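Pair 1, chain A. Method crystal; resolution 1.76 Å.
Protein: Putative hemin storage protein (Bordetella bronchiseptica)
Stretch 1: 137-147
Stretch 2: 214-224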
# COMPACT_ATOMS: atom_id res chain seq x y z
N ALA A 137 -19.42 -5.66 4.59
CA ALA A 137 -18.01 -5.28 4.62
C ALA A 137 -17.71 -4.21 3.56
O ALA A 137 -16.98 -3.26 3.81
CB ALA A 137 -17.11 -6.50 4.40
N HIS A 138 -18.27 -4.40 2.37
CA HIS A 138 -18.11 -3.45 1.27
C HIS A 138 -18.56 -2.05 1.71
O HIS A 138 -17.85 -1.05 1.49
CB HIS A 138 -18.93 -3.94 0.07
CG HIS A 138 -18.63 -3.25 -1.22
ND1 HIS A 138 -19.13 -2.00 -1.53
CD2 HIS A 138 -17.95 -3.67 -2.31
CE1 HIS A 138 -18.73 -1.66 -2.74
NE2 HIS A 138 -18.02 -2.66 -3.24
N ARG A 139 -19.72 -1.97 2.35
CA ARG A 139 -20.26 -0.69 2.78
C ARG A 139 -19.43 -0.08 3.91
O ARG A 139 -19.17 1.12 3.91
CB ARG A 139 -21.71 -0.84 3.25
CG ARG A 139 -22.36 0.50 3.62
CD ARG A 139 -23.79 0.30 4.12
NE ARG A 139 -23.81 -0.35 5.43
CZ ARG A 139 -24.09 -1.64 5.63
NH1 ARG A 139 -24.40 -2.42 4.60
NH2 ARG A 139 -24.08 -2.13 6.86
N VAL A 140 -19.02 -0.91 4.87
CA VAL A 140 -18.27 -0.39 6.01
C VAL A 140 -16.93 0.18 5.55
O VAL A 140 -16.56 1.29 5.96
CB VAL A 140 -18.06 -1.48 7.09
CG1 VAL A 140 -16.97 -1.05 8.09
CG2 VAL A 140 -19.37 -1.77 7.81
N ILE A 141 -16.22 -0.53 4.68
CA ILE A 141 -14.96 -0.01 4.14
C ILE A 141 -15.22 1.30 3.39
O ILE A 141 -14.47 2.27 3.53
CB ILE A 141 -14.27 -1.03 3.22
CG1 ILE A 141 -13.86 -2.26 4.02
CG2 ILE A 141 -13.05 -0.41 2.56
CD1 ILE A 141 -13.46 -3.46 3.13
N SER A 142 -16.27 1.30 2.58
CA SER A 142 -16.64 2.51 1.84
C SER A 142 -16.85 3.70 2.77
O SER A 142 -16.46 4.83 2.45
CB SER A 142 -17.89 2.24 1.02
OG SER A 142 -17.62 1.24 0.03
N GLU A 143 -17.48 3.45 3.91
CA GLU A 143 -17.79 4.52 4.85
C GLU A 143 -16.55 5.00 5.58
O GLU A 143 -16.43 6.19 5.92
CB GLU A 143 -18.87 4.06 5.82
CG GLU A 143 -20.26 4.01 5.16
CD GLU A 143 -21.33 3.40 6.03
OE1 GLU A 143 -21.01 2.94 7.14
OE2 GLU A 143 -22.51 3.38 5.59
N ILE A 144 -15.62 4.09 5.83
CA ILE A 144 -14.35 4.49 6.44
C ILE A 144 -13.59 5.43 5.49
O ILE A 144 -13.04 6.45 5.93
CB ILE A 144 -13.49 3.25 6.80
CG1 ILE A 144 -14.18 2.47 7.94
CG2 ILE A 144 -12.07 3.66 7.23
CD1 ILE A 144 -13.55 1.10 8.21
N TYR A 145 -13.58 5.11 4.20
CA TYR A 145 -12.95 5.98 3.21
C TYR A 145 -13.68 7.31 3.11
O TYR A 145 -13.04 8.36 2.96
CB TYR A 145 -12.88 5.29 1.84
CG TYR A 145 -11.63 4.46 1.65
CD1 TYR A 145 -11.49 3.21 2.24
CD2 TYR A 145 -10.57 4.94 0.88
CE1 TYR A 145 -10.32 2.44 2.06
CE2 TYR A 145 -9.41 4.20 0.71
CZ TYR A 145 -9.29 2.96 1.30
OH TYR A 145 -8.12 2.24 1.10
N GLU A 146 -15.01 7.29 3.19
CA GLU A 146 -15.78 8.53 3.17
C GLU A 146 -15.41 9.41 4.35
O GLU A 146 -15.23 10.63 4.21
CB GLU A 146 -17.28 8.24 3.18
CG GLU A 146 -18.16 9.48 3.22
CD GLU A 146 -19.65 9.15 3.13
OE1 GLU A 146 -20.04 8.03 3.49
OE2 GLU A 146 -20.43 10.01 2.70
N ASP A 147 -15.27 8.78 5.52
CA ASP A 147 -14.94 9.51 6.75
C ASP A 147 -13.53 10.09 6.69
O ASP A 147 -13.30 11.21 7.16
CB ASP A 147 -15.10 8.60 7.98
CG ASP A 147 -16.56 8.28 8.29
OD1 ASP A 147 -17.46 8.95 7.73
OD2 ASP A 147 -16.81 7.36 9.10
N MET A 214 -11.39 1.33 -7.24
CA MET A 214 -11.91 2.44 -8.05
C MET A 214 -13.19 3.00 -7.43
O MET A 214 -13.47 4.19 -7.54
CB MET A 214 -12.17 2.00 -9.49
CG MET A 214 -10.90 1.63 -10.26
SD MET A 214 -9.75 3.02 -10.43
CE MET A 214 -8.54 2.58 -9.18
N HIS A 215 -13.98 2.13 -6.80
CA HIS A 215 -15.16 2.55 -6.04
C HIS A 215 -14.75 3.46 -4.88
O HIS A 215 -15.35 4.51 -4.67
CB HIS A 215 -15.93 1.32 -5.52
CG HIS A 215 -17.01 1.62 -4.53
ND1 HIS A 215 -18.21 2.19 -4.88
CD2 HIS A 215 -17.07 1.40 -3.19
CE1 HIS A 215 -18.96 2.33 -3.80
NE2 HIS A 215 -18.30 1.85 -2.76
N LEU A 216 -13.72 3.04 -4.14
CA LEU A 216 -13.20 3.84 -3.02
C LEU A 216 -12.66 5.18 -3.50
O LEU A 216 -12.89 6.22 -2.89
CB LEU A 216 -12.11 3.07 -2.27
CG LEU A 216 -12.58 1.73 -1.68
CD1 LEU A 216 -11.42 0.96 -1.09
CD2 LEU A 216 -13.68 1.99 -0.63
N ARG A 217 -11.93 5.15 -4.61
CA ARG A 217 -11.47 6.40 -5.23
C ARG A 217 -12.63 7.35 -5.51
O ARG A 217 -12.54 8.56 -5.23
CB ARG A 217 -10.73 6.11 -6.53
CG ARG A 217 -10.30 7.37 -7.27
CD ARG A 217 -9.95 7.05 -8.70
NE ARG A 217 -9.01 8.04 -9.21
CZ ARG A 217 -8.46 8.00 -10.42
NH1 ARG A 217 -8.77 7.02 -11.25
NH2 ARG A 217 -7.60 8.94 -10.79
N HIS A 218 -13.71 6.81 -6.06
CA HIS A 218 -14.86 7.63 -6.45
C HIS A 218 -15.48 8.28 -5.21
O HIS A 218 -15.88 9.45 -5.24
CB HIS A 218 -15.89 6.77 -7.19
CG HIS A 218 -17.08 7.55 -7.67
ND1 HIS A 218 -18.34 7.39 -7.13
CD2 HIS A 218 -17.21 8.49 -8.64
CE1 HIS A 218 -19.19 8.20 -7.74
NE2 HIS A 218 -18.52 8.88 -8.66
N ILE A 219 -15.57 7.52 -4.13
CA ILE A 219 -16.09 8.05 -2.88
C ILE A 219 -15.26 9.22 -2.36
O ILE A 219 -15.79 10.29 -2.03
CB ILE A 219 -16.16 6.95 -1.81
CG1 ILE A 219 -17.32 6.01 -2.13
CG2 ILE A 219 -16.34 7.56 -0.42
CD1 ILE A 219 -17.29 4.75 -1.35
N VAL A 220 -13.95 9.03 -2.32
CA VAL A 220 -13.06 10.06 -1.79
C VAL A 220 -13.03 11.30 -2.68
O VAL A 220 -13.10 12.43 -2.19
CB VAL A 220 -11.63 9.52 -1.62
CG1 VAL A 220 -10.64 10.64 -1.26
CG2 VAL A 220 -11.62 8.45 -0.54
N SER A 221 -12.96 11.09 -3.99
CA SER A 221 -12.87 12.20 -4.93
C SER A 221 -14.12 13.08 -4.88
O SER A 221 -14.04 14.29 -5.08
CB SER A 221 -12.64 11.69 -6.35
OG SER A 221 -13.84 11.16 -6.88
N GLY A 222 -15.26 12.46 -4.63
CA GLY A 222 -16.50 13.19 -4.49
C GLY A 222 -16.46 14.12 -3.29
O GLY A 222 -16.99 15.23 -3.33
N TYR A 223 -15.83 13.65 -2.22
CA TYR A 223 -15.78 14.40 -0.96
C TYR A 223 -14.62 15.38 -0.88
O TYR A 223 -14.71 16.38 -0.17
CB TYR A 223 -15.70 13.44 0.21
CG TYR A 223 -17.02 13.24 0.88
CD1 TYR A 223 -17.45 14.10 1.88
CD2 TYR A 223 -17.86 12.21 0.50
CE1 TYR A 223 -18.66 13.93 2.49
CE2 TYR A 223 -19.08 12.04 1.10
CZ TYR A 223 -19.48 12.89 2.10
OH TYR A 223 -20.70 12.71 2.71
N GLN A 224 -13.54 15.10 -1.59
CA GLN A 224 -12.43 16.03 -1.66
C GLN A 224 -12.76 17.12 -2.67
O GLN A 224 -11.99 18.07 -2.84
CB GLN A 224 -11.13 15.32 -2.04
CG GLN A 224 -10.58 14.43 -0.94
CD GLN A 224 -9.97 15.22 0.20
OE1 GLN A 224 -8.95 15.89 0.03
NE2 GLN A 224 -10.60 15.15 1.37

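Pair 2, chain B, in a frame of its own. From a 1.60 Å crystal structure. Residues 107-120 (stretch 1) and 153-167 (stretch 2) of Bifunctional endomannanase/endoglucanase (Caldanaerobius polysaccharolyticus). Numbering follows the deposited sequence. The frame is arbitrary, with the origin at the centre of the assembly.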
# COMPACT_ATOMS: atom_id res chain seq x y z
N ALA B 107 -22.60 -4.35 -3.16
CA ALA B 107 -21.25 -3.79 -3.19
C ALA B 107 -20.24 -4.88 -3.51
O ALA B 107 -19.27 -4.65 -4.24
CB ALA B 107 -20.92 -3.13 -1.86
N GLN B 108 -20.47 -6.07 -2.96
CA GLN B 108 -19.59 -7.20 -3.20
C GLN B 108 -19.65 -7.59 -4.66
O GLN B 108 -18.62 -7.88 -5.26
CB GLN B 108 -19.96 -8.37 -2.29
CG GLN B 108 -19.65 -8.06 -0.83
CD GLN B 108 -20.28 -9.04 0.15
OE1 GLN B 108 -20.99 -9.97 -0.25
NE2 GLN B 108 -20.04 -8.81 1.43
N ASP B 109 -20.84 -7.55 -5.25
CA ASP B 109 -21.00 -7.88 -6.66
C ASP B 109 -20.26 -6.85 -7.52
O ASP B 109 -19.62 -7.20 -8.51
CB ASP B 109 -22.48 -7.93 -7.06
CG ASP B 109 -23.19 -9.16 -6.53
OD1 ASP B 109 -22.53 -10.10 -6.03
OD2 ASP B 109 -24.44 -9.20 -6.62
N GLY B 110 -20.36 -5.58 -7.13
CA GLY B 110 -19.70 -4.51 -7.85
C GLY B 110 -18.19 -4.64 -7.76
O GLY B 110 -17.47 -4.42 -8.74
N PHE B 111 -17.71 -5.00 -6.57
CA PHE B 111 -16.29 -5.18 -6.28
C PHE B 111 -15.72 -6.32 -7.13
O PHE B 111 -14.69 -6.16 -7.78
CB PHE B 111 -16.13 -5.50 -4.79
CG PHE B 111 -14.71 -5.77 -4.36
CD1 PHE B 111 -13.79 -4.73 -4.27
CD2 PHE B 111 -14.32 -7.04 -3.97
CE1 PHE B 111 -12.50 -4.96 -3.80
CE2 PHE B 111 -13.02 -7.28 -3.50
CZ PHE B 111 -12.12 -6.24 -3.41
N VAL B 112 -16.39 -7.47 -7.10
CA VAL B 112 -15.95 -8.63 -7.87
C VAL B 112 -15.96 -8.30 -9.37
O VAL B 112 -15.03 -8.65 -10.09
CB VAL B 112 -16.83 -9.87 -7.57
CG1 VAL B 112 -16.49 -11.02 -8.51
CG2 VAL B 112 -16.63 -10.29 -6.12
N TYR B 113 -16.99 -7.58 -9.82
CA TYR B 113 -17.11 -7.18 -11.22
C TYR B 113 -15.93 -6.31 -11.65
O TYR B 113 -15.39 -6.49 -12.74
CB TYR B 113 -18.44 -6.46 -11.46
CG TYR B 113 -18.56 -5.80 -12.81
CD1 TYR B 113 -18.73 -6.56 -13.97
CD2 TYR B 113 -18.52 -4.41 -12.94
CE1 TYR B 113 -18.84 -5.95 -15.22
CE2 TYR B 113 -18.63 -3.80 -14.18
CZ TYR B 113 -18.79 -4.57 -15.31
OH TYR B 113 -18.89 -3.95 -16.54
N GLN B 114 -15.52 -5.38 -10.78
CA GLN B 114 -14.40 -4.48 -11.07
C GLN B 114 -13.15 -5.31 -11.32
O GLN B 114 -12.43 -5.09 -12.30
CB GLN B 114 -14.09 -3.57 -9.87
CG GLN B 114 -15.25 -2.76 -9.34
CD GLN B 114 -15.66 -1.63 -10.24
OE1 GLN B 114 -16.72 -1.67 -10.87
NE2 GLN B 114 -14.83 -0.60 -10.31
N TRP B 115 -12.88 -6.25 -10.42
CA TRP B 115 -11.71 -7.10 -10.53
C TRP B 115 -11.76 -8.03 -11.74
O TRP B 115 -10.73 -8.32 -12.34
CB TRP B 115 -11.45 -7.85 -9.23
CG TRP B 115 -10.72 -6.98 -8.24
CD1 TRP B 115 -11.13 -6.63 -6.99
CD2 TRP B 115 -9.48 -6.30 -8.46
NE1 TRP B 115 -10.21 -5.78 -6.41
CE2 TRP B 115 -9.19 -5.56 -7.30
CE3 TRP B 115 -8.57 -6.25 -9.54
CZ2 TRP B 115 -8.04 -4.77 -7.17
CZ3 TRP B 115 -7.43 -5.47 -9.42
CH2 TRP B 115 -7.17 -4.74 -8.24
N GLU B 116 -12.96 -8.45 -12.12
CA GLU B 116 -13.10 -9.31 -13.29
C GLU B 116 -12.78 -8.48 -14.53
O GLU B 116 -12.18 -8.99 -15.48
CB GLU B 116 -14.51 -9.88 -13.39
CG GLU B 116 -14.80 -10.96 -12.35
CD GLU B 116 -16.22 -11.50 -12.44
OE1 GLU B 116 -17.15 -10.70 -12.64
OE2 GLU B 116 -16.39 -12.73 -12.31
N LEU B 117 -13.16 -7.20 -14.51
CA LEU B 117 -12.88 -6.29 -15.62
C LEU B 117 -11.38 -6.19 -15.85
O LEU B 117 -10.90 -6.34 -16.97
CB LEU B 117 -13.43 -4.89 -15.34
CG LEU B 117 -14.94 -4.65 -15.43
CD1 LEU B 117 -15.23 -3.23 -14.99
CD2 LEU B 117 -15.42 -4.89 -16.86
N PHE B 118 -10.63 -5.96 -14.77
CA PHE B 118 -9.18 -5.85 -14.86
C PHE B 118 -8.54 -7.18 -15.22
O PHE B 118 -7.58 -7.22 -15.99
CB PHE B 118 -8.60 -5.27 -13.57
CG PHE B 118 -8.97 -3.84 -13.32
CD1 PHE B 118 -8.89 -2.90 -14.34
CD2 PHE B 118 -9.43 -3.43 -12.07
CE1 PHE B 118 -9.25 -1.57 -14.12
CE2 PHE B 118 -9.79 -2.11 -11.84
CZ PHE B 118 -9.71 -1.18 -12.87
N ALA B 119 -9.07 -8.27 -14.68
CA ALA B 119 -8.54 -9.60 -14.99
C ALA B 119 -8.66 -9.86 -16.49
O ALA B 119 -7.72 -10.35 -17.12
CB ALA B 119 -9.27 -10.67 -14.20
N LYS B 120 -9.82 -9.52 -17.06
CA LYS B 120 -10.04 -9.71 -18.49
C LYS B 120 -9.20 -8.77 -19.33
O LYS B 120 -8.57 -9.19 -20.31
CB LYS B 120 -11.52 -9.50 -18.84
CG LYS B 120 -12.43 -10.63 -18.40
CD LYS B 120 -13.82 -10.46 -18.99
CE LYS B 120 -14.58 -9.32 -18.34
NZ LYS B 120 -14.94 -9.65 -16.93
N SER B 153 -14.32 -14.91 3.23
CA SER B 153 -15.27 -15.35 2.22
C SER B 153 -15.26 -14.43 1.00
O SER B 153 -15.27 -14.91 -0.14
CB SER B 153 -16.68 -15.45 2.80
OG SER B 153 -16.77 -16.52 3.73
N LEU B 154 -15.21 -13.12 1.24
CA LEU B 154 -15.18 -12.16 0.14
C LEU B 154 -13.87 -12.25 -0.64
O LEU B 154 -13.88 -12.20 -1.87
CB LEU B 154 -15.39 -10.73 0.65
CG LEU B 154 -15.40 -9.65 -0.44
CD1 LEU B 154 -16.50 -9.92 -1.47
CD2 LEU B 154 -15.59 -8.28 0.20
N ILE B 155 -12.76 -12.37 0.07
CA ILE B 155 -11.45 -12.48 -0.58
C ILE B 155 -11.41 -13.74 -1.44
O ILE B 155 -10.98 -13.69 -2.59
CB ILE B 155 -10.31 -12.51 0.47
CG1 ILE B 155 -10.24 -11.16 1.20
CG2 ILE B 155 -8.98 -12.83 -0.20
CD1 ILE B 155 -9.91 -9.97 0.31
N ILE B 156 -11.89 -14.86 -0.90
CA ILE B 156 -11.91 -16.12 -1.63
C ILE B 156 -12.79 -16.02 -2.88
O ILE B 156 -12.40 -16.48 -3.95
CB ILE B 156 -12.36 -17.28 -0.71
CG1 ILE B 156 -11.27 -17.56 0.34
CG2 ILE B 156 -12.63 -18.54 -1.52
CD1 ILE B 156 -11.71 -18.47 1.46
N ARG B 157 -13.94 -15.37 -2.75
CA ARG B 157 -14.84 -15.20 -3.89
C ARG B 157 -14.15 -14.39 -4.99
O ARG B 157 -14.21 -14.74 -6.16
CB ARG B 157 -16.13 -14.49 -3.47
CG ARG B 157 -17.06 -14.25 -4.65
CD ARG B 157 -18.25 -13.37 -4.32
NE ARG B 157 -18.98 -13.06 -5.55
CZ ARG B 157 -19.89 -12.11 -5.67
NH1 ARG B 157 -20.22 -11.34 -4.64
NH2 ARG B 157 -20.45 -11.89 -6.86
N THR B 158 -13.49 -13.30 -4.59
CA THR B 158 -12.81 -12.42 -5.53
C THR B 158 -11.62 -13.10 -6.20
O THR B 158 -11.45 -13.00 -7.42
CB THR B 158 -12.36 -11.12 -4.83
OG1 THR B 158 -13.49 -10.54 -4.16
CG2 THR B 158 -11.82 -10.12 -5.84
N VAL B 159 -10.82 -13.82 -5.41
CA VAL B 159 -9.66 -14.54 -5.92
C VAL B 159 -10.08 -15.60 -6.93
O VAL B 159 -9.46 -15.74 -7.99
CB VAL B 159 -8.87 -15.19 -4.76
CG1 VAL B 159 -7.87 -16.21 -5.28
CG2 VAL B 159 -8.13 -14.11 -3.97
N GLU B 160 -11.15 -16.32 -6.62
CA GLU B 160 -11.65 -17.35 -7.53
C GLU B 160 -12.19 -16.75 -8.82
O GLU B 160 -12.00 -17.31 -9.90
CB GLU B 160 -12.72 -18.20 -6.84
CG GLU B 160 -12.15 -19.14 -5.77
CD GLU B 160 -13.20 -20.01 -5.09
OE1 GLU B 160 -14.41 -19.81 -5.34
OE2 GLU B 160 -12.80 -20.89 -4.30
N ALA B 161 -12.83 -15.59 -8.72
CA ALA B 161 -13.38 -14.91 -9.89
C ALA B 161 -12.25 -14.45 -10.82
O ALA B 161 -12.34 -14.58 -12.04
CB ALA B 161 -14.24 -13.73 -9.47
N ILE B 162 -11.19 -13.90 -10.23
CA ILE B 162 -10.04 -13.44 -11.01
C ILE B 162 -9.35 -14.64 -11.68
O ILE B 162 -9.07 -14.61 -12.88
CB ILE B 162 -9.02 -12.70 -10.12
CG1 ILE B 162 -9.61 -11.37 -9.65
CG2 ILE B 162 -7.69 -12.47 -10.86
CD1 ILE B 162 -8.81 -10.71 -8.53
N ARG B 163 -9.12 -15.69 -10.91
CA ARG B 163 -8.45 -16.89 -11.41
C ARG B 163 -9.21 -17.66 -12.48
O ARG B 163 -8.61 -18.36 -13.29
CB ARG B 163 -8.06 -17.81 -10.25
CG ARG B 163 -6.91 -17.25 -9.44
CD ARG B 163 -6.53 -18.14 -8.27
NE ARG B 163 -5.35 -17.62 -7.59
CZ ARG B 163 -4.98 -17.95 -6.35
NH1 ARG B 163 -5.70 -18.80 -5.64
NH2 ARG B 163 -3.89 -17.41 -5.83
N LYS B 164 -10.54 -17.54 -12.48
CA LYS B 164 -11.35 -18.22 -13.49
C LYS B 164 -11.05 -17.59 -14.85
O LYS B 164 -11.03 -18.28 -15.88
CB LYS B 164 -12.84 -18.09 -13.16
CG LYS B 164 -13.75 -18.80 -14.15
CD LYS B 164 -15.20 -18.77 -13.70
CE LYS B 164 -16.10 -19.42 -14.73
NZ LYS B 164 -16.07 -18.70 -16.04
N ILE B 165 -10.79 -16.28 -14.84
CA ILE B 165 -10.48 -15.53 -16.06
C ILE B 165 -8.99 -15.63 -16.39
O ILE B 165 -8.62 -15.94 -17.53
CB ILE B 165 -10.88 -14.05 -15.90
CG1 ILE B 165 -12.40 -13.94 -15.77
CG2 ILE B 165 -10.37 -13.22 -17.08
CD1 ILE B 165 -12.89 -12.60 -15.27
N ASP B 166 -8.14 -15.38 -15.40
CA ASP B 166 -6.69 -15.45 -15.57
C ASP B 166 -6.04 -16.15 -14.38
O ASP B 166 -5.71 -15.51 -13.38
CB ASP B 166 -6.11 -14.04 -15.76
CG ASP B 166 -4.62 -14.06 -16.06
OD1 ASP B 166 -4.02 -15.15 -16.15
OD2 ASP B 166 -4.04 -12.96 -16.22
N PRO B 167 -5.80 -17.46 -14.50
CA PRO B 167 -5.19 -18.28 -13.44
C PRO B 167 -3.76 -17.87 -13.10
O PRO B 167 -3.24 -18.23 -12.04
CB PRO B 167 -5.20 -19.69 -14.04
CG PRO B 167 -6.29 -19.64 -15.06
CD PRO B 167 -6.13 -18.29 -15.67
O HOH W 1 -20.22 -11.98 -1.87
O HOH W 2 -14.81 -14.85 -13.10
O HOH W 3 -5.24 -10.53 -15.73

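Both pairs set two helices side by side, running the same way and crossing at a shallow negative angle: -32° with axes 8.7 Å apart at closest approach in pair 1, -26° and 8.9 Å in pair 2. Fourteen central residues superpose to 0.3 Å, so the backbone is effectively constant and the side chains carry the differences.

Two close backbone approaches fall at matched places. Ser A142 and Leu A216 coincide with Val B112 and Thr B158; the CA of Ser A142 lies 6.1 Å from the CA of Leu A216, and the CA of Val B112 lies 5.4 Å from the CA of Thr B158. Glu A146 and Val A220 likewise coincide with Glu B116 and Ile B162. At the first place the polar and apolar roles are exchanged between the helices. In pair 1 the small serine sits on the first helix, and its CB meets Ile A219 CD1 at 3.5 Å. In pair 2 Val B112 fills that position and the position of Ile A219 is taken by Ala B161, with Val B112 CG1 3.7 Å from Ala B161 CB. Each hydroxyl also bonds within its own helix, Ser A142 OG to His A138 O at 2.7 Å and Thr B158 OG1 to Leu B154 O at 2.9 Å, which lets a polar group be buried at a close crossing.

Tyr A145 offers a ring face to Leu A216, whose CD1 stands 3.9 Å from the ring centroid in a CH-pi contact. Trp B115 replaces it and meets the smaller threonine, Trp B115 CD1 lying 3.7 Å from Thr B158 CG2. Beyond it, Val A220 and Ile B162 match as branched aliphatics, packing against Tyr A145 and Trp B115 respectively.

Polar links differ more. His A215 donates from NE2 to Ser A142 OG at 2.9 Å, while its ring lies obliquely to that of His A138. The matched Arg B157 reaches farther back, its NH2 forming a salt bridge with Asp B109 OD1 at 2.9 Å; its guanidinium lays one face over Val B112 CG2. A water joins Arg B157 NH1 to Gln B108 OE1, the residue matching His A138.

Glu A146 and Glu B116 are used differently. Glu A146 OE2 accepts a weak hydrogen bond from Tyr A223 OH at 2.7 Å, although that tyrosine is poorly ordered. Ile B165 replaces the tyrosine and packs against Glu B116, while Glu B116 OE2 reaches Ala B161 O through a water. In these two contacts a serine facing leucine and isoleucine is answered by a valine facing threonine and alanine.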